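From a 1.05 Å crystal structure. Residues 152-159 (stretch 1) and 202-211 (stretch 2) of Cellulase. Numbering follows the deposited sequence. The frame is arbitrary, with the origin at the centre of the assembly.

Stretch 1, residues 152-159: MWTQIANR
Stretch 2 (202-211) VFVDAVRATG

This is a small apolar helix-helix contact, closed by an aromatic pair at one end and by two bridging waters along its polar margin, with no direct hydrogen bond between the stretches. Residues 152-159 are helical throughout, and the second stretch enters already helical at 202; phi and psi stay near -63/-43 through most of both. The axes run in broadly the same direction, crossing at -39° and approaching to 8.5 Å. The register is set by CA-CA distances of 5.8 Å for Thr154-Ala206, 5.9 Å for Ala157-Val207 and 6.6 Å for Asn158-Thr210. Together the stretches bury 351 Å², both sides summed.

Two alanines lie where the backbones are near each other, in the first two of these pairs. Ala157 and Ala206 both point toward the opposing stretch, and each fills its place with a single methyl: Ala157 CB lies 4.4 Å from Val207 CA and 3.8 Å from Thr210 OG1, while Ala206 CB sits 4.1 Å from Thr154 OG1. Val207, chi1 t, leaves sideways and offers CG2 to Trp153 CE3 at 4.4 Å.

At the N-terminal end the bulk increases. Trp153 (chi1 m, -85°; chi2 115°) points toward the second helix; Phe203 (chi1 t, 155°; chi2 77°) starts sideways, but its end comes nearer. The edge of Phe203 meets the face of the Trp153 five-membered ring, with centroids 4.6 Å apart and planes at 68°; Phe203 CD1 lies 3.5 Å from both Trp153 CD1 and Trp153 NE1. That indole nitrogen finds its hydrogen bond elsewhere in the structure, so the buried tryptophan leaves no polar atom unpaired here.

At the other end Thr210, chi1 p, points toward the first helix and turns its OG1 back to donate to Val207 O at 2.8 Å. OG1 also has a partner elsewhere in the structure; CG2 packs 4.1 Å from Thr154 O and 4.3 Å from Thr154 CG2. Asn158 (chi1 m, chi2 -25°) leaves sideways, yet its end swings in, placing OD1 3.4 Å from Thr210 CB.

Water supplies the polar links. One donates to Thr154 OG1 and Ala206 O, each at 2.7 Å, with Thr154 in chi1 m; a second donates to Asn158 OD1 at 3.2 Å and Thr210 O at 3.0 Å. Gly211 then leaves helical geometry at phi/psi 75/-169, a positive phi that favours glycine. The rule is large rings at one end, alanines at the close approach, and small polar side chains where water can enter.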

ATOM      1  N   MET A 152      10.338  -9.143  14.215  1.00  9.08           N
ATOM      2  CA  MET A 152       9.078  -9.440  13.549  1.00  9.23           C
ATOM      3  C   MET A 152       9.308  -9.839  12.105  1.00  8.97           C
ATOM      4  O   MET A 152       8.772 -10.848  11.639  1.00  9.58           O
ATOM      5  CB  MET A 152       8.133  -8.243  13.642  1.00  9.38           C
ATOM      6  CG  MET A 152       7.572  -8.008  15.042  1.00  9.59           C
ATOM      7  SD  MET A 152       6.560  -6.527  15.140  1.00  9.99           S
ATOM      8  CE  MET A 152       5.173  -6.960  14.094  1.00 11.46           C
ATOM      9  N   TRP A 153      10.098  -9.055  11.370  1.00  8.86           N
ATOM     10  CA  TRP A 153      10.321  -9.358   9.962  1.00  9.15           C
ATOM     11  C   TRP A 153      11.099 -10.653   9.782  1.00 10.07           C
ATOM     12  O   TRP A 153      10.875 -11.353   8.790  1.00 10.17           O
ATOM     13  CB  TRP A 153      10.957  -8.177   9.228  1.00  9.54           C
ATOM     14  CG  TRP A 153       9.914  -7.210   8.764  1.00  9.13           C
ATOM     15  CD1 TRP A 153       9.720  -5.915   9.170  1.00  9.65           C
ATOM     16  CD2 TRP A 153       8.883  -7.485   7.808  1.00  8.75           C
ATOM     17  NE1 TRP A 153       8.626  -5.373   8.510  1.00  9.13           N
ATOM     18  CE2 TRP A 153       8.107  -6.318   7.663  1.00  8.58           C
ATOM     19  CE3 TRP A 153       8.553  -8.603   7.038  1.00  8.98           C
ATOM     20  CZ2 TRP A 153       7.019  -6.248   6.815  1.00  9.35           C
ATOM     21  CZ3 TRP A 153       7.471  -8.526   6.183  1.00  9.34           C
ATOM     22  CH2 TRP A 153       6.709  -7.362   6.089  1.00  9.93           C
ATOM     23  N   THR A 154      11.990 -11.012  10.714  1.00  9.61           N
ATOM     24  CA  THR A 154      12.641 -12.322  10.629  1.00 10.07           C
ATOM     25  C   THR A 154      11.603 -13.437  10.686  1.00 10.07           C
ATOM     26  O   THR A 154      11.626 -14.377   9.882  1.00 10.13           O
ATOM     27  CB  THR A 154      13.672 -12.478  11.756  1.00 10.38           C
ATOM     28  OG1 THR A 154      14.722 -11.520  11.579  1.00 11.07           O
ATOM     29  CG2 THR A 154      14.277 -13.866  11.767  1.00 11.27           C
ATOM     30  N   GLN A 155      10.673 -13.339  11.638  1.00  9.80           N
ATOM     31  CA  GLN A 155       9.639 -14.360  11.766  1.00  9.90           C
ATOM     32  C   GLN A 155       8.715 -14.386  10.555  1.00 10.10           C
ATOM     33  O   GLN A 155       8.330 -15.471  10.083  1.00 10.30           O
ATOM     34  CB  GLN A 155       8.831 -14.124  13.036  1.00 10.58           C
ATOM     35  CG  GLN A 155       9.570 -14.407  14.315  1.00 10.64           C
ATOM     36  CD  GLN A 155       8.803 -13.882  15.496  1.00 10.77           C
ATOM     37  OE1 GLN A 155       7.858 -14.521  15.963  1.00 12.28           O
ATOM     38  NE2 GLN A 155       9.175 -12.711  15.967  1.00 11.13           N
ATOM     39  N   ILE A 156       8.308 -13.220  10.058  1.00  9.38           N
ATOM     40  CA  ILE A 156       7.421 -13.186   8.895  1.00  9.34           C
ATOM     41  C   ILE A 156       8.134 -13.764   7.681  1.00  9.98           C
ATOM     42  O   ILE A 156       7.595 -14.614   6.956  1.00 10.26           O
ATOM     43  CB  ILE A 156       6.926 -11.751   8.648  1.00  9.32           C
ATOM     44  CG1 ILE A 156       6.083 -11.251   9.822  1.00 10.03           C
ATOM     45  CG2 ILE A 156       6.151 -11.688   7.344  1.00  9.89           C
ATOM     46  CD1 ILE A 156       5.937  -9.726   9.851  1.00 10.62           C
ATOM     47  N   ALA A 157       9.377 -13.335   7.455  1.00  9.84           N
ATOM     48  CA  ALA A 157      10.137 -13.852   6.321  1.00 11.02           C
ATOM     49  C   ALA A 157      10.317 -15.357   6.425  1.00 11.43           C
ATOM     50  O   ALA A 157      10.180 -16.083   5.424  1.00 11.76           O
ATOM     51  CB  ALA A 157      11.493 -13.154   6.252  1.00 12.10           C
ATOM     52  N   ASN A 158      10.628 -15.867   7.615  1.00 11.51           N
ATOM     53  CA  ASN A 158      10.820 -17.307   7.760  1.00 12.58           C
ATOM     54  C   ASN A 158       9.522 -18.062   7.486  1.00 11.68           C
ATOM     55  O   ASN A 158       9.536 -19.153   6.912  1.00 12.76           O
ATOM     56  CB  ASN A 158      11.379 -17.629   9.143  1.00 13.60           C
ATOM     57  CG  ASN A 158      12.874 -17.360   9.249  1.00 13.36           C
ATOM     58  OD1 ASN A 158      13.597 -17.380   8.263  1.00 18.57           O
ATOM     59  ND2 ASN A 158      13.339 -17.125  10.472  1.00 18.03           N
ATOM     60  N   ARG A 159       8.387 -17.503   7.897  1.00 11.19           N
ATOM     61  CA  ARG A 159       7.104 -18.177   7.706  1.00 11.58           C
ATOM     62  C   ARG A 159       6.732 -18.284   6.235  1.00 11.47           C
ATOM     63  O   ARG A 159       5.975 -19.187   5.853  1.00 13.45           O
ATOM     64  CB  ARG A 159       6.007 -17.434   8.473  1.00 12.12           C
ATOM     65  CG  ARG A 159       4.620 -18.028   8.373  1.00 12.81           C
ATOM     66  CD  ARG A 159       4.577 -19.430   8.968  1.00 12.93           C
ATOM     67  NE  ARG A 159       3.241 -20.010   8.969  1.00 14.43           N
ATOM     68  CZ  ARG A 159       2.647 -20.517   7.890  1.00 14.90           C
ATOM     69  NH1 ARG A 159       3.276 -20.517   6.726  1.00 14.58           N
ATOM     70  NH2 ARG A 159       1.436 -21.030   7.977  1.00 14.87           N
ATOM     71  N   VAL A 202      17.036  -1.604   8.202  1.00  9.82           N
ATOM     72  CA  VAL A 202      16.918  -2.715   9.149  1.00  9.37           C
ATOM     73  C   VAL A 202      15.997  -3.798   8.604  1.00  9.98           C
ATOM     74  O   VAL A 202      16.297  -4.996   8.707  1.00 10.12           O
ATOM     75  CB  VAL A 202      16.445  -2.189  10.519  1.00 10.55           C
ATOM     76  CG1 VAL A 202      15.992  -3.333  11.417  1.00 11.88           C
ATOM     77  CG2 VAL A 202      17.546  -1.374  11.192  1.00 12.19           C
ATOM     78  N   PHE A 203      14.855  -3.392   8.047  1.00  9.57           N
ATOM     79  CA  PHE A 203      13.919  -4.328   7.425  1.00  9.41           C
ATOM     80  C   PHE A 203      14.571  -5.093   6.289  1.00  9.00           C
ATOM     81  O   PHE A 203      14.508  -6.330   6.254  1.00  9.68           O
ATOM     82  CB  PHE A 203      12.696  -3.535   6.935  1.00  9.04           C
ATOM     83  CG  PHE A 203      11.940  -4.161   5.793  1.00  8.96           C
ATOM     84  CD1 PHE A 203      11.076  -5.231   5.989  1.00  8.83           C
ATOM     85  CD2 PHE A 203      12.066  -3.646   4.521  1.00  9.00           C
ATOM     86  CE1 PHE A 203      10.363  -5.770   4.925  1.00  8.91           C
ATOM     87  CE2 PHE A 203      11.355  -4.188   3.462  1.00  9.39           C
ATOM     88  CZ  PHE A 203      10.491  -5.241   3.676  1.00  9.02           C
ATOM     89  N   VAL A 204      15.201  -4.387   5.347  1.00  9.67           N
ATOM     90  CA  VAL A 204      15.827  -5.084   4.224  1.00  9.98           C
ATOM     91  C   VAL A 204      16.850  -6.088   4.737  1.00 10.35           C
ATOM     92  O   VAL A 204      16.858  -7.262   4.338  1.00 10.66           O
ATOM     93  CB  VAL A 204      16.460  -4.080   3.244  1.00  9.41           C
ATOM     94  CG1 VAL A 204      17.271  -4.806   2.173  1.00 11.46           C
ATOM     95  CG2 VAL A 204      15.409  -3.199   2.595  1.00 10.52           C
ATOM     96  N   ASP A 205      17.724  -5.649   5.644  1.00 10.44           N
ATOM     97  CA  ASP A 205      18.774  -6.532   6.136  1.00 11.25           C
ATOM     98  C   ASP A 205      18.185  -7.768   6.801  1.00 10.85           C
ATOM     99  O   ASP A 205      18.692  -8.883   6.626  1.00 11.57           O
ATOM    100  CB  ASP A 205      19.673  -5.785   7.125  1.00 12.07           C
ATOM    101  CG  ASP A 205      20.506  -4.687   6.473  1.00 13.34           C
ATOM    102  OD1 ASP A 205      20.545  -4.592   5.240  1.00 15.15           O
ATOM    103  OD2 ASP A 205      21.156  -3.922   7.232  1.00 17.24           O
ATOM    104  N   ALA A 206      17.136  -7.590   7.599  1.00 10.58           N
ATOM    105  CA  ALA A 206      16.554  -8.715   8.315  1.00 10.95           C
ATOM    106  C   ALA A 206      15.929  -9.717   7.354  1.00 10.98           C
ATOM    107  O   ALA A 206      16.069 -10.928   7.538  1.00 11.29           O
ATOM    108  CB  ALA A 206      15.523  -8.224   9.333  1.00 12.04           C
ATOM    109  N   VAL A 207      15.225  -9.232   6.328  1.00 10.17           N
ATOM    110  CA  VAL A 207      14.628 -10.133   5.346  1.00  9.99           C
ATOM    111  C   VAL A 207      15.717 -10.886   4.593  1.00 10.60           C
ATOM    112  O   VAL A 207      15.662 -12.113   4.448  1.00 11.75           O
ATOM    113  CB  VAL A 207      13.704  -9.353   4.391  1.00 10.12           C
ATOM    114  CG1 VAL A 207      13.236 -10.261   3.245  1.00 11.20           C
ATOM    115  CG2 VAL A 207      12.507  -8.772   5.146  1.00 10.65           C
ATOM    116  N   ARG A 208      16.723 -10.160   4.096  1.00 11.13           N
ATOM    117  CA  ARG A 208      17.756 -10.804   3.293  1.00 11.52           C
ATOM    118  C   ARG A 208      18.533 -11.835   4.104  1.00 12.52           C
ATOM    119  O   ARG A 208      18.956 -12.854   3.555  1.00 13.29           O
ATOM    120  CB  ARG A 208      18.717  -9.773   2.699  1.00 12.41           C
ATOM    121  CG  ARG A 208      18.085  -8.757   1.770  1.00 11.74           C
ATOM    122  CD  ARG A 208      17.277  -9.370   0.648  1.00 12.47           C
ATOM    123  NE  ARG A 208      16.841  -8.328  -0.287  1.00 11.84           N
ATOM    124  CZ  ARG A 208      15.735  -8.374  -1.016  1.00 10.73           C
ATOM    125  NH1 ARG A 208      14.905  -9.398  -0.916  1.00 11.14           N
ATOM    126  NH2 ARG A 208      15.437  -7.380  -1.836  1.00 11.13           N
ATOM    127  N   ALA A 209      18.726 -11.595   5.404  1.00 11.90           N
ATOM    128  CA  ALA A 209      19.511 -12.502   6.227  1.00 12.89           C
ATOM    129  C   ALA A 209      18.868 -13.871   6.347  1.00 12.62           C
ATOM    130  O   ALA A 209      19.566 -14.847   6.651  1.00 14.64           O
ATOM    131  CB  ALA A 209      19.704 -11.911   7.619  1.00 13.34           C
ATOM    132  N   THR A 210      17.561 -13.983   6.104  1.00 12.60           N
ATOM    133  CA  THR A 210      16.915 -15.286   6.184  1.00 13.42           C
ATOM    134  C   THR A 210      17.224 -16.165   4.976  1.00 14.26           C
ATOM    135  O   THR A 210      16.937 -17.361   5.015  1.00 15.80           O
ATOM    136  CB  THR A 210      15.398 -15.165   6.374  1.00 12.65           C
ATOM    137  OG1 THR A 210      14.786 -14.626   5.194  1.00 12.93           O
ATOM    138  CG2 THR A 210      15.056 -14.321   7.593  1.00 13.53           C
ATOM    139  N   GLY A 211      17.794 -15.604   3.913  1.00 14.40           N
ATOM    140  CA  GLY A 211      18.286 -16.415   2.818  1.00 16.49           C
ATOM    141  C   GLY A 211      17.186 -16.969   1.930  1.00 14.76           C
ATOM    142  O   GLY A 211      16.017 -16.569   1.975  1.00 15.16           O
TER
HETATM  143  O   HOH W   1      16.869 -11.932   9.953  1.00 11.68           O
HETATM  144  O   HOH W   2      16.602 -18.372   7.839  1.00 35.62           O